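Local coordinates for protein RNase NGR3 (Nicotiana glutinosa, PDB 1VD1) that probably cleaves RNA as an endonuclease of the ribonuclease T2 family and binds adenosine monophosphate at two neighbouring sites, at residues V14-A19 with Q172-Y177; S27-T32 with C85-G90; D9-V14 with H43-N48. All coordinates share one frame; numbering follows the deposited sequence.

Contact 1 (V14-A19 with Q172-Y177). With AMP (adenosine monophosphate), chain C.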
loop_
_atom_site.group_PDB
_atom_site.type_symbol
_atom_site.label_atom_id
_atom_site.label_comp_id
_atom_site.label_asym_id
_atom_site.label_seq_id
_atom_site.Cartn_x
_atom_site.Cartn_y
_atom_site.Cartn_z
ATOM N N VAL A 14 -0.203 2.988 2.698
ATOM C CA VAL A 14 -1.001 2.460 1.608
ATOM C C VAL A 14 -0.503 1.137 1.057
ATOM O O VAL A 14 0.647 1.017 0.634
ATOM C CB VAL A 14 -1.067 3.501 0.468
ATOM C CG1 VAL A 14 -2.113 3.108 -0.560
ATOM C CG2 VAL A 14 -1.384 4.878 1.063
ATOM N N GLN A 15 -1.380 0.139 1.096
ATOM C CA GLN A 15 -1.065 -1.177 0.568
ATOM C C GLN A 15 -1.928 -1.393 -0.661
ATOM O O GLN A 15 -2.950 -0.737 -0.844
ATOM C CB GLN A 15 -1.336 -2.256 1.607
ATOM C CG GLN A 15 -0.469 -2.093 2.841
ATOM C CD GLN A 15 -0.748 -3.148 3.883
ATOM O OE1 GLN A 15 -0.408 -4.324 3.708
ATOM N NE2 GLN A 15 -1.378 -2.737 4.973
ATOM N N GLN A 16 -1.522 -2.333 -1.498
ATOM C CA GLN A 16 -2.239 -2.591 -2.728
ATOM C C GLN A 16 -2.438 -4.087 -2.924
ATOM O O GLN A 16 -1.714 -4.901 -2.348
ATOM C CB GLN A 16 -1.419 -1.998 -3.872
ATOM C CG GLN A 16 -1.922 -2.240 -5.279
ATOM C CD GLN A 16 -1.037 -1.555 -6.295
ATOM O OE1 GLN A 16 -1.027 -0.326 -6.395
ATOM N NE2 GLN A 16 -0.265 -2.343 -7.040
ATOM N N TRP A 17 -3.451 -4.441 -3.705
ATOM C CA TRP A 17 -3.713 -5.840 -4.017
ATOM C C TRP A 17 -3.143 -5.964 -5.424
ATOM O O TRP A 17 -3.728 -5.468 -6.386
ATOM C CB TRP A 17 -5.219 -6.116 -4.013
ATOM C CG TRP A 17 -5.553 -7.554 -4.260
ATOM C CD1 TRP A 17 -6.328 -8.054 -5.263
ATOM C CD2 TRP A 17 -5.102 -8.679 -3.501
ATOM N NE1 TRP A 17 -6.387 -9.427 -5.179
ATOM C CE2 TRP A 17 -5.642 -9.837 -4.107
ATOM C CE3 TRP A 17 -4.295 -8.823 -2.366
ATOM C CZ2 TRP A 17 -5.397 -11.122 -3.617
ATOM C CZ3 TRP A 17 -4.051 -10.104 -1.879
ATOM C CH2 TRP A 17 -4.602 -11.236 -2.508
ATOM N N PRO A 18 -1.981 -6.621 -5.568
ATOM C CA PRO A 18 -1.357 -6.771 -6.886
ATOM C C PRO A 18 -2.285 -7.210 -8.011
ATOM O O PRO A 18 -2.239 -6.662 -9.112
ATOM C CB PRO A 18 -0.243 -7.784 -6.625
ATOM C CG PRO A 18 0.142 -7.492 -5.217
ATOM C CD PRO A 18 -1.209 -7.344 -4.540
ATOM N N ALA A 19 -3.128 -8.195 -7.731
ATOM C CA ALA A 19 -4.045 -8.712 -8.736
ATOM C C ALA A 19 -4.950 -7.639 -9.336
ATOM O O ALA A 19 -5.303 -7.706 -10.516
ATOM C CB ALA A 19 -4.882 -9.836 -8.135
ATOM N N GLN A 172 -13.482 -3.886 -7.693
ATOM C CA GLN A 172 -12.616 -4.723 -6.874
ATOM C C GLN A 172 -11.808 -3.923 -5.863
ATOM O O GLN A 172 -11.578 -2.724 -6.049
ATOM C CB GLN A 172 -11.643 -5.473 -7.785
ATOM C CG GLN A 172 -10.771 -4.518 -8.603
ATOM C CD GLN A 172 -9.936 -5.207 -9.671
ATOM O OE1 GLN A 172 -9.123 -4.569 -10.342
ATOM N NE2 GLN A 172 -10.136 -6.504 -9.837
ATOM N N ILE A 173 -11.377 -4.598 -4.799
ATOM C CA ILE A 173 -10.551 -3.964 -3.775
ATOM C C ILE A 173 -9.183 -3.735 -4.414
ATOM O O ILE A 173 -8.541 -4.673 -4.882
ATOM C CB ILE A 173 -10.404 -4.858 -2.520
ATOM C CG1 ILE A 173 -9.484 -4.168 -1.508
ATOM C CG2 ILE A 173 -9.857 -6.238 -2.901
ATOM C CD1 ILE A 173 -9.409 -4.855 -0.158
ATOM N N TYR A 174 -8.744 -2.482 -4.440
ATOM C CA TYR A 174 -7.472 -2.137 -5.065
ATOM C C TYR A 174 -6.421 -1.721 -4.049
ATOM O O TYR A 174 -5.326 -2.284 -4.019
ATOM C CB TYR A 174 -7.712 -1.026 -6.088
ATOM C CG TYR A 174 -6.462 -0.425 -6.688
ATOM C CD1 TYR A 174 -5.446 -1.232 -7.207
ATOM C CD2 TYR A 174 -6.300 0.961 -6.751
ATOM C CE1 TYR A 174 -4.298 -0.667 -7.770
ATOM C CE2 TYR A 174 -5.165 1.530 -7.308
ATOM C CZ TYR A 174 -4.169 0.715 -7.815
ATOM O OH TYR A 174 -3.046 1.290 -8.364
ATOM N N GLN A 175 -6.739 -0.733 -3.219
ATOM C CA GLN A 175 -5.794 -0.301 -2.197
ATOM C C GLN A 175 -6.427 -0.147 -0.819
ATOM O O GLN A 175 -7.623 0.128 -0.691
ATOM C CB GLN A 175 -5.100 0.995 -2.621
ATOM C CG GLN A 175 -4.149 0.752 -3.782
ATOM C CD GLN A 175 -3.250 1.927 -4.076
ATOM O OE1 GLN A 175 -2.069 1.749 -4.372
ATOM N NE2 GLN A 175 -3.800 3.136 -4.005
ATOM N N VAL A 176 -5.609 -0.343 0.210
ATOM C CA VAL A 176 -6.065 -0.247 1.589
ATOM C C VAL A 176 -5.251 0.807 2.327
ATOM O O VAL A 176 -4.022 0.729 2.395
ATOM C CB VAL A 176 -5.930 -1.611 2.309
ATOM C CG1 VAL A 176 -6.349 -1.487 3.772
ATOM C CG2 VAL A 176 -6.781 -2.647 1.593
ATOM N N TYR A 177 -5.951 1.795 2.876
ATOM C CA TYR A 177 -5.311 2.883 3.595
ATOM C C TYR A 177 -5.475 2.742 5.095
ATOM O O TYR A 177 -6.581 2.545 5.592
ATOM C CB TYR A 177 -5.910 4.240 3.195
ATOM C CG TYR A 177 -5.625 4.676 1.780
ATOM C CD1 TYR A 177 -6.151 3.979 0.701
ATOM C CD2 TYR A 177 -4.861 5.812 1.525
ATOM C CE1 TYR A 177 -5.933 4.401 -0.604
ATOM C CE2 TYR A 177 -4.633 6.243 0.222
ATOM C CZ TYR A 177 -5.174 5.532 -0.837
ATOM O OH TYR A 177 -4.970 5.957 -2.135
HETATM P P AMP C . -2.755 4.903 -8.935
HETATM O O1P AMP C . -3.948 5.731 -8.715
HETATM O O2P AMP C . -2.864 4.037 -10.146
HETATM O O3P AMP C . -2.383 4.092 -7.689
HETATM O "O5'" AMP C . -1.573 6.011 -9.217
HETATM C "C5'" AMP C . -0.227 5.786 -8.696
HETATM C "C4'" AMP C . 0.775 5.841 -9.890
HETATM O "O4'" AMP C . 1.876 4.902 -9.590
HETATM C "C3'" AMP C . 0.116 5.378 -11.365
HETATM O "O3'" AMP C . 0.801 6.255 -12.392
HETATM C "C2'" AMP C . 0.548 3.834 -11.387
HETATM O "O2'" AMP C . 0.868 3.325 -12.671
HETATM C "C1'" AMP C . 1.866 3.748 -10.452
HETATM N N9 AMP C . 1.837 2.534 -9.607
HETATM C C8 AMP C . 0.862 2.140 -8.667
HETATM N N7 AMP C . 0.988 0.907 -8.134
HETATM C C5 AMP C . 2.194 0.535 -8.732
HETATM C C6 AMP C . 2.940 -0.669 -8.639
HETATM N N6 AMP C . 2.460 -1.690 -7.846
HETATM N N1 AMP C . 4.125 -0.709 -9.382
HETATM C C2 AMP C . 4.587 0.342 -10.094
HETATM N N3 AMP C . 3.945 1.519 -10.242
HETATM C C4 AMP C . 2.755 1.537 -9.575
HETATM O O HOH W 1 -2.501 -0.127 4.593
#
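Q16 and Y174 meet because both first torsions swing CG to the far side of the backbone N (chi1 175° and 172°), and the extended Q16 chain then passes obliquely across the Y174 side chain toward the nucleotide. Its methylene CG lies 3.8 Å from Y174 CE1, and its amide plane is turned 21° from the ring. The amide end sits beside the N6/N7 edge of the adenine of AMP (chain C), while Y174 OH donates a 3.0 Å hydrogen bond to O3P of the same nucleotide, so the two side chains touch it at opposite ends, base and phosphate. An alanine here removes the amide and the chain beyond CB, which would probably leave that edge of the adenine without its neighbour and the Y174 ring less firmly held. Q175 places its CG over the centre of the Y174 ring, and its OE1 and NE2 are engaged by H43 and E162. On the same face of the sheet V14 CG1 rests above the Y177 ring, 4.0 Å from its centroid, a CH-pi contact, and Y177 OH bonds E162. Q15 and V176 form the hydrogen-bonded antiparallel pair, Q15 N to V176 O 3.0 Å and V176 N to Q15 O 2.9 Å. A water spans Q15 NE2 and V176 O, and Q15 NE2 is also hydrogen-bonded to S123 OG. W17 N, just past the strand, adds one more hydrogen bond to Y174 O, 2.9 Å. Y174 and Q175 both face E162 in a classic beta bulge. Strand 10-16 lies between strands 41-48 and 171-181, strand 160-165 flanks the latter on its other side, and helix 18-21 follows directly, its S20 and Y21 packing against Y174.

Contact 2 (S27-T32 with C85-G90)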
loop_
_atom_site.group_PDB
_atom_site.type_symbol
_atom_site.label_atom_id
_atom_site.label_comp_id
_atom_site.label_asym_id
_atom_site.label_seq_id
_atom_site.Cartn_x
_atom_site.Cartn_y
_atom_site.Cartn_z
ATOM N N SER A 27 -1.029 -1.578 -18.353
ATOM C CA SER A 27 -0.072 -2.644 -18.608
ATOM C C SER A 27 0.593 -2.982 -17.279
ATOM O O SER A 27 0.977 -2.089 -16.523
ATOM C CB SER A 27 0.987 -2.204 -19.624
ATOM O OG SER A 27 0.432 -2.093 -20.924
ATOM N N CYS A 28 0.705 -4.271 -16.987
ATOM C CA CYS A 28 1.327 -4.715 -15.750
ATOM C C CYS A 28 2.412 -5.724 -16.081
ATOM O O CYS A 28 2.177 -6.691 -16.806
ATOM C CB CYS A 28 0.273 -5.330 -14.824
ATOM S SG CYS A 28 0.732 -6.905 -14.032
ATOM N N CYS A 29 3.608 -5.475 -15.559
ATOM C CA CYS A 29 4.751 -6.346 -15.789
ATOM C C CYS A 29 5.316 -6.822 -14.459
ATOM O O CYS A 29 5.564 -6.017 -13.561
ATOM C CB CYS A 29 5.823 -5.590 -16.584
ATOM S SG CYS A 29 5.352 -5.309 -18.322
ATOM N N TYR A 30 5.498 -8.134 -14.331
ATOM C CA TYR A 30 6.045 -8.709 -13.108
ATOM C C TYR A 30 7.495 -8.264 -12.946
ATOM O O TYR A 30 8.214 -8.095 -13.931
ATOM C CB TYR A 30 5.992 -10.239 -13.154
ATOM C CG TYR A 30 4.602 -10.833 -13.196
ATOM C CD1 TYR A 30 3.597 -10.379 -12.343
ATOM C CD2 TYR A 30 4.305 -11.889 -14.056
ATOM C CE1 TYR A 30 2.330 -10.964 -12.345
ATOM C CE2 TYR A 30 3.043 -12.481 -14.067
ATOM C CZ TYR A 30 2.061 -12.016 -13.209
ATOM O OH TYR A 30 0.816 -12.607 -13.211
ATOM N N PRO A 31 7.941 -8.061 -11.696
ATOM C CA PRO A 31 9.317 -7.634 -11.417
ATOM C C PRO A 31 10.337 -8.622 -11.972
ATOM O O PRO A 31 10.019 -9.787 -12.203
ATOM C CB PRO A 31 9.355 -7.576 -9.893
ATOM C CG PRO A 31 7.944 -7.208 -9.538
ATOM C CD PRO A 31 7.143 -8.100 -10.457
ATOM N N THR A 32 11.563 -8.156 -12.179
ATOM C CA THR A 32 12.615 -9.020 -12.698
ATOM C C THR A 32 12.875 -10.208 -11.773
ATOM O O THR A 32 13.623 -11.124 -12.125
ATOM C CB THR A 32 13.931 -8.244 -12.890
ATOM O OG1 THR A 32 14.291 -7.599 -11.663
ATOM C CG2 THR A 32 13.778 -7.205 -13.987
ATOM N N CYS A 85 5.538 -1.389 -16.380
ATOM C CA CYS A 85 6.270 -1.930 -17.516
ATOM C C CYS A 85 7.233 -0.872 -18.029
ATOM O O CYS A 85 6.925 0.319 -18.002
ATOM C CB CYS A 85 5.308 -2.305 -18.639
ATOM S SG CYS A 85 4.160 -3.668 -18.277
ATOM N N PRO A 86 8.412 -1.291 -18.513
ATOM C CA PRO A 86 8.874 -2.682 -18.599
ATOM C C PRO A 86 9.232 -3.234 -17.222
ATOM O O PRO A 86 9.332 -2.480 -16.252
ATOM C CB PRO A 86 10.090 -2.576 -19.509
ATOM C CG PRO A 86 10.665 -1.259 -19.106
ATOM C CD PRO A 86 9.434 -0.374 -19.049
ATOM N N SER A 87 9.424 -4.545 -17.140
ATOM C CA SER A 87 9.771 -5.180 -15.872
ATOM C C SER A 87 11.062 -4.588 -15.300
ATOM O O SER A 87 12.059 -4.450 -16.012
ATOM C CB SER A 87 9.937 -6.688 -16.068
ATOM O OG SER A 87 8.760 -7.264 -16.609
ATOM N N SER A 88 11.037 -4.246 -14.014
ATOM C CA SER A 88 12.200 -3.660 -13.343
ATOM C C SER A 88 12.484 -4.349 -12.007
ATOM O O SER A 88 11.722 -5.215 -11.571
ATOM C CB SER A 88 11.958 -2.172 -13.092
ATOM O OG SER A 88 10.861 -1.996 -12.214
ATOM N N ASP A 89 13.581 -3.958 -11.358
ATOM C CA ASP A 89 13.949 -4.544 -10.072
ATOM C C ASP A 89 13.260 -3.844 -8.909
ATOM O O ASP A 89 13.417 -4.248 -7.755
ATOM C CB ASP A 89 15.472 -4.503 -9.853
ATOM C CG ASP A 89 16.063 -3.108 -10.013
ATOM O OD1 ASP A 89 15.316 -2.112 -9.922
ATOM O OD2 ASP A 89 17.294 -3.011 -10.215
ATOM N N GLY A 90 12.507 -2.792 -9.222
ATOM C CA GLY A 90 11.795 -2.046 -8.199
ATOM C C GLY A 90 12.532 -0.822 -7.682
ATOM O O GLY A 90 11.924 0.061 -7.069
HETATM O O HOH W 2 3.253 0.242 -16.970
#
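C29 and C85 are joined by a disulfide, SG to SG 2.0 Å, with a chi3 of 95° that makes it right-handed. Each cysteine sets SG opposite its own carbonyl carbon (chi1 -71° and -66°), which brings the two sulfurs together between the segments. S27 CB packs against the bridge, 3.7 Å from C85 SG, and beside it a water joins C85 N to S27 O, the latter at longer range. Next along the chains, S87 reaches across with its hydroxyl, OG donating to Y30 O at 2.9 Å, while the same OG lies 3.4 Å from C29 CB. Farther along, T32 N bonds S88 O at 3.0 Å, a straight N-H that approaches from above the carbonyl plane, and T32 CG2 rests on the S88 carbonyl carbon, 3.7 Å from its C atom. The cis peptide before P86 turns the chain between the disulfide and S87. Farther out, C28 forms a second disulfide with C22, and the C29 backbone is hydrogen-bonded to L83. D89 OD1 accepts from V91 N as helix 91-102 begins. This is a disulfide cross-link between two irregular surface loops of the T2 ribonuclease fold, set beside the nucleotide-binding residues S82 and L83.

Contact 3 (D9-V14 with H43-N48). With AMP (adenosine monophosphate), chain B; AMP (adenosine monophosphate), chain C.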
loop_
_atom_site.group_PDB
_atom_site.type_symbol
_atom_site.label_atom_id
_atom_site.label_comp_id
_atom_site.label_asym_id
_atom_site.label_seq_id
_atom_site.Cartn_x
_atom_site.Cartn_y
_atom_site.Cartn_z
ATOM N N ASP A 9 1.294 15.903 10.000
ATOM C CA ASP A 9 0.377 15.381 11.001
ATOM C C ASP A 9 0.328 13.876 11.214
ATOM O O ASP A 9 0.268 13.414 12.356
ATOM C CB ASP A 9 -1.023 15.905 10.689
ATOM C CG ASP A 9 -1.085 17.424 10.706
ATOM O OD1 ASP A 9 -1.824 18.007 9.885
ATOM O OD2 ASP A 9 -0.398 18.036 11.551
ATOM N N PHE A 10 0.341 13.110 10.126
ATOM C CA PHE A 10 0.274 11.650 10.214
ATOM C C PHE A 10 0.696 11.045 8.883
ATOM O O PHE A 10 0.959 11.775 7.927
ATOM C CB PHE A 10 -1.163 11.210 10.511
ATOM C CG PHE A 10 -2.140 11.521 9.395
ATOM C CD1 PHE A 10 -2.399 10.589 8.395
ATOM C CD2 PHE A 10 -2.796 12.749 9.346
ATOM C CE1 PHE A 10 -3.296 10.866 7.361
ATOM C CE2 PHE A 10 -3.695 13.043 8.319
ATOM C CZ PHE A 10 -3.948 12.094 7.318
ATOM N N PHE A 11 0.769 9.714 8.839
ATOM C CA PHE A 11 1.116 8.990 7.611
ATOM C C PHE A 11 -0.061 8.177 7.097
ATOM O O PHE A 11 -0.815 7.600 7.869
ATOM C CB PHE A 11 2.204 7.918 7.816
ATOM C CG PHE A 11 3.583 8.436 8.074
ATOM C CD1 PHE A 11 4.035 8.627 9.379
ATOM C CD2 PHE A 11 4.479 8.610 7.021
ATOM C CE1 PHE A 11 5.365 8.970 9.631
ATOM C CE2 PHE A 11 5.809 8.952 7.262
ATOM C CZ PHE A 11 6.254 9.131 8.575
ATOM N N TYR A 12 -0.207 8.117 5.782
ATOM C CA TYR A 12 -1.186 7.218 5.211
ATOM C C TYR A 12 -0.246 6.058 4.865
ATOM O O TYR A 12 0.796 6.287 4.241
ATOM C CB TYR A 12 -1.764 7.757 3.906
ATOM C CG TYR A 12 -3.033 8.540 4.069
ATOM C CD1 TYR A 12 -3.199 9.759 3.412
ATOM C CD2 TYR A 12 -4.073 8.066 4.869
ATOM C CE1 TYR A 12 -4.371 10.492 3.555
ATOM C CE2 TYR A 12 -5.249 8.788 5.015
ATOM C CZ TYR A 12 -5.385 10.001 4.354
ATOM O OH TYR A 12 -6.533 10.737 4.497
ATOM N N PHE A 13 -0.562 4.851 5.325
ATOM C CA PHE A 13 0.231 3.677 4.963
ATOM C C PHE A 13 -0.666 3.014 3.939
ATOM O O PHE A 13 -1.775 2.565 4.252
ATOM C CB PHE A 13 0.484 2.744 6.153
ATOM C CG PHE A 13 1.222 1.486 5.775
ATOM C CD1 PHE A 13 2.388 1.550 5.010
ATOM C CD2 PHE A 13 0.737 0.237 6.157
ATOM C CE1 PHE A 13 3.058 0.381 4.629
ATOM C CE2 PHE A 13 1.395 -0.932 5.784
ATOM C CZ PHE A 13 2.563 -0.857 5.014
ATOM N N VAL A 14 -0.203 2.988 2.698
ATOM C CA VAL A 14 -1.001 2.460 1.608
ATOM C C VAL A 14 -0.503 1.137 1.057
ATOM O O VAL A 14 0.647 1.017 0.634
ATOM C CB VAL A 14 -1.067 3.501 0.468
ATOM C CG1 VAL A 14 -2.113 3.108 -0.560
ATOM C CG2 VAL A 14 -1.384 4.878 1.063
ATOM N N HIS A 43 2.509 0.155 -1.304
ATOM C CA HIS A 43 2.553 1.135 -2.375
ATOM C C HIS A 43 3.408 2.253 -1.789
ATOM O O HIS A 43 4.425 2.640 -2.369
ATOM C CB HIS A 43 1.171 1.671 -2.750
ATOM C CG HIS A 43 1.210 2.681 -3.857
ATOM N ND1 HIS A 43 0.086 3.084 -4.543
ATOM C CD2 HIS A 43 2.242 3.387 -4.380
ATOM C CE1 HIS A 43 0.419 3.996 -5.438
ATOM N NE2 HIS A 43 1.722 4.199 -5.360
ATOM N N GLY A 44 3.017 2.754 -0.619
ATOM C CA GLY A 44 3.805 3.805 -0.008
ATOM C C GLY A 44 3.459 4.161 1.421
ATOM O O GLY A 44 2.463 3.696 1.980
ATOM N N LEU A 45 4.325 4.973 2.014
ATOM C CA LEU A 45 4.165 5.466 3.382
ATOM C C LEU A 45 4.225 6.970 3.154
ATOM O O LEU A 45 5.301 7.532 2.925
ATOM C CB LEU A 45 5.327 4.993 4.253
ATOM C CG LEU A 45 5.320 5.426 5.720
ATOM C CD1 LEU A 45 3.995 5.037 6.368
ATOM C CD2 LEU A 45 6.501 4.775 6.451
ATOM N N TRP A 46 3.066 7.617 3.209
ATOM C CA TRP A 46 2.985 9.039 2.907
ATOM C C TRP A 46 2.690 10.057 3.999
ATOM O O TRP A 46 1.617 10.037 4.599
ATOM C CB TRP A 46 1.936 9.272 1.813
ATOM C CG TRP A 46 1.996 8.352 0.630
ATOM C CD1 TRP A 46 3.106 7.783 0.078
ATOM C CD2 TRP A 46 0.889 7.954 -0.191
ATOM N NE1 TRP A 46 2.760 7.061 -1.044
ATOM C CE2 TRP A 46 1.405 7.148 -1.228
ATOM C CE3 TRP A 46 -0.489 8.204 -0.150
ATOM C CZ2 TRP A 46 0.590 6.587 -2.216
ATOM C CZ3 TRP A 46 -1.303 7.646 -1.137
ATOM C CH2 TRP A 46 -0.758 6.847 -2.152
ATOM N N PRO A 47 3.642 10.961 4.266
ATOM C CA PRO A 47 3.436 12.001 5.279
ATOM C C PRO A 47 2.233 12.793 4.756
ATOM O O PRO A 47 2.101 12.991 3.547
ATOM C CB PRO A 47 4.736 12.788 5.213
ATOM C CG PRO A 47 5.745 11.688 4.976
ATOM C CD PRO A 47 5.061 10.882 3.879
ATOM N N ASN A 48 1.362 13.238 5.653
ATOM C CA ASN A 48 0.153 13.939 5.240
ATOM C C ASN A 48 -0.257 14.984 6.281
ATOM O O ASN A 48 0.177 14.930 7.437
ATOM C CB ASN A 48 -0.976 12.903 5.092
ATOM C CG ASN A 48 -1.974 13.251 4.005
ATOM O OD1 ASN A 48 -1.780 12.910 2.845
ATOM N ND2 ASN A 48 -3.061 13.928 4.384
HETATM P P AMP B . 2.698 8.409 -5.524
HETATM O O1P AMP B . 3.478 8.390 -6.774
HETATM O O2P AMP B . 2.824 9.700 -4.776
HETATM O O3P AMP B . 3.010 7.199 -4.636
HETATM O "O5'" AMP B . 1.161 8.277 -6.057
HETATM C "C5'" AMP B . 0.079 8.087 -5.128
HETATM C "C4'" AMP B . -1.211 8.620 -5.802
HETATM O "O4'" AMP B . -2.081 9.154 -4.745
HETATM C "C3'" AMP B . -0.939 9.860 -6.899
HETATM O "O3'" AMP B . -1.939 9.624 -8.008
HETATM C "C2'" AMP B . -1.231 11.145 -5.976
HETATM O "O2'" AMP B . -2.027 12.143 -6.590
HETATM C "C1'" AMP B . -2.025 10.592 -4.665
HETATM N N9 AMP B . -1.319 10.945 -3.405
HETATM C C8 AMP B . 0.065 11.115 -3.187
HETATM N N7 AMP B . 0.464 11.398 -1.931
HETATM C C5 AMP B . -0.786 11.434 -1.313
HETATM C C6 AMP B . -1.131 11.683 0.037
HETATM N N6 AMP B . -0.113 11.943 0.934
HETATM N N1 AMP B . -2.504 11.648 0.335
HETATM C C2 AMP B . -3.457 11.388 -0.593
HETATM N N3 AMP B . -3.215 11.160 -1.906
HETATM C C4 AMP B . -1.881 11.177 -2.191
HETATM P P AMP C . -2.755 4.903 -8.935
HETATM O O1P AMP C . -3.948 5.731 -8.715
HETATM O O2P AMP C . -2.864 4.037 -10.146
HETATM O O3P AMP C . -2.383 4.092 -7.689
HETATM O "O5'" AMP C . -1.573 6.011 -9.217
HETATM C "C5'" AMP C . -0.227 5.786 -8.696
HETATM C "C4'" AMP C . 0.775 5.841 -9.890
HETATM O "O4'" AMP C . 1.876 4.902 -9.590
HETATM C "C3'" AMP C . 0.116 5.378 -11.365
HETATM O "O3'" AMP C . 0.801 6.255 -12.392
HETATM C "C2'" AMP C . 0.548 3.834 -11.387
HETATM O "O2'" AMP C . 0.868 3.325 -12.671
HETATM C "C1'" AMP C . 1.866 3.748 -10.452
HETATM N N9 AMP C . 1.837 2.534 -9.607
HETATM C C8 AMP C . 0.862 2.140 -8.667
HETATM N N7 AMP C . 0.988 0.907 -8.134
HETATM C C5 AMP C . 2.194 0.535 -8.732
HETATM C C6 AMP C . 2.940 -0.669 -8.639
HETATM N N6 AMP C . 2.460 -1.690 -7.846
HETATM N N1 AMP C . 4.125 -0.709 -9.382
HETATM C C2 AMP C . 4.587 0.342 -10.094
HETATM N N3 AMP C . 3.945 1.519 -10.242
HETATM C C4 AMP C . 2.755 1.537 -9.575
#
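Y12 and W46 form the middle pair of an antiparallel two-strand unit in the T2 ribonuclease sheet, strand 10-14 against 43-48, which carries H43, a predicted active-site residue, and part of a nucleotide site. Their backbones bond both ways, W46 N to Y12 O at 2.8 Å and Y12 N to W46 O at 2.9 Å. Each end of the pairing carries a classic beta bulge: D9 N and F10 N both donate to N48 O, and H43 N and G44 N both donate to V14 O. The W46 indole is sandwiched, with V14 CG2 under its six-membered ring, 3.7 Å from the centroid, and the adenine of AMP (chain B) over the opposite face, CE3 to C5 3.4 Å. E97 accepts from W46 NE1 and H101 stacks on the indole, so the ring is held at its edge as well as across its faces. G44 suits this place, since a side chain there would run into W46 NE1. N48 OD1 accepts a bent hydrogen bond from N6 of the same AMP at 2.7 Å, while N48 CB lies over one face of the F10 ring, whose CG is tucked between its own backbone N and carbonyl (chi1 65°). The F10 ring in turn puts CE1 over the centre of the Y12 ring. On the other face of the sheet F11 lies at a slant across L45 and P47, CD2 to L45 CG 3.5 Å and CE2 to P47 CG 3.6 Å; beside it F13 and L45 meet F119 and A115 of helix 109-123. H43 has W46 CZ2 over one ring face and AMP (chain C) N7 over the opposite one; with ND1 held by Q175 OE1, its NE2 lies 3.3 Å from O3P of AMP (chain B).

Overall arrangement
Contacts 1 and 3 share strand 10-16 and residue V14, and their centres are 14 Å apart: 41-48 pairs with one edge of that strand and 171-181 with the other, so one antiparallel sheet carries both. They meet where Q175 OE1 lies 2.5 Å from H43 ND1, a probable hydrogen bond, and both touch AMP (chain C). Contact 2 lies apart, its centre 18 Å from that of contact 1 and 24 Å from that of contact 3. Along the chain it is nested within the loop closed by contact 1, and its segments alternate with those of contact 3. The sheet carries nucleotide-binding residues; the disulfide ties outer segments that touch neither other contact but lie near S82 and L83.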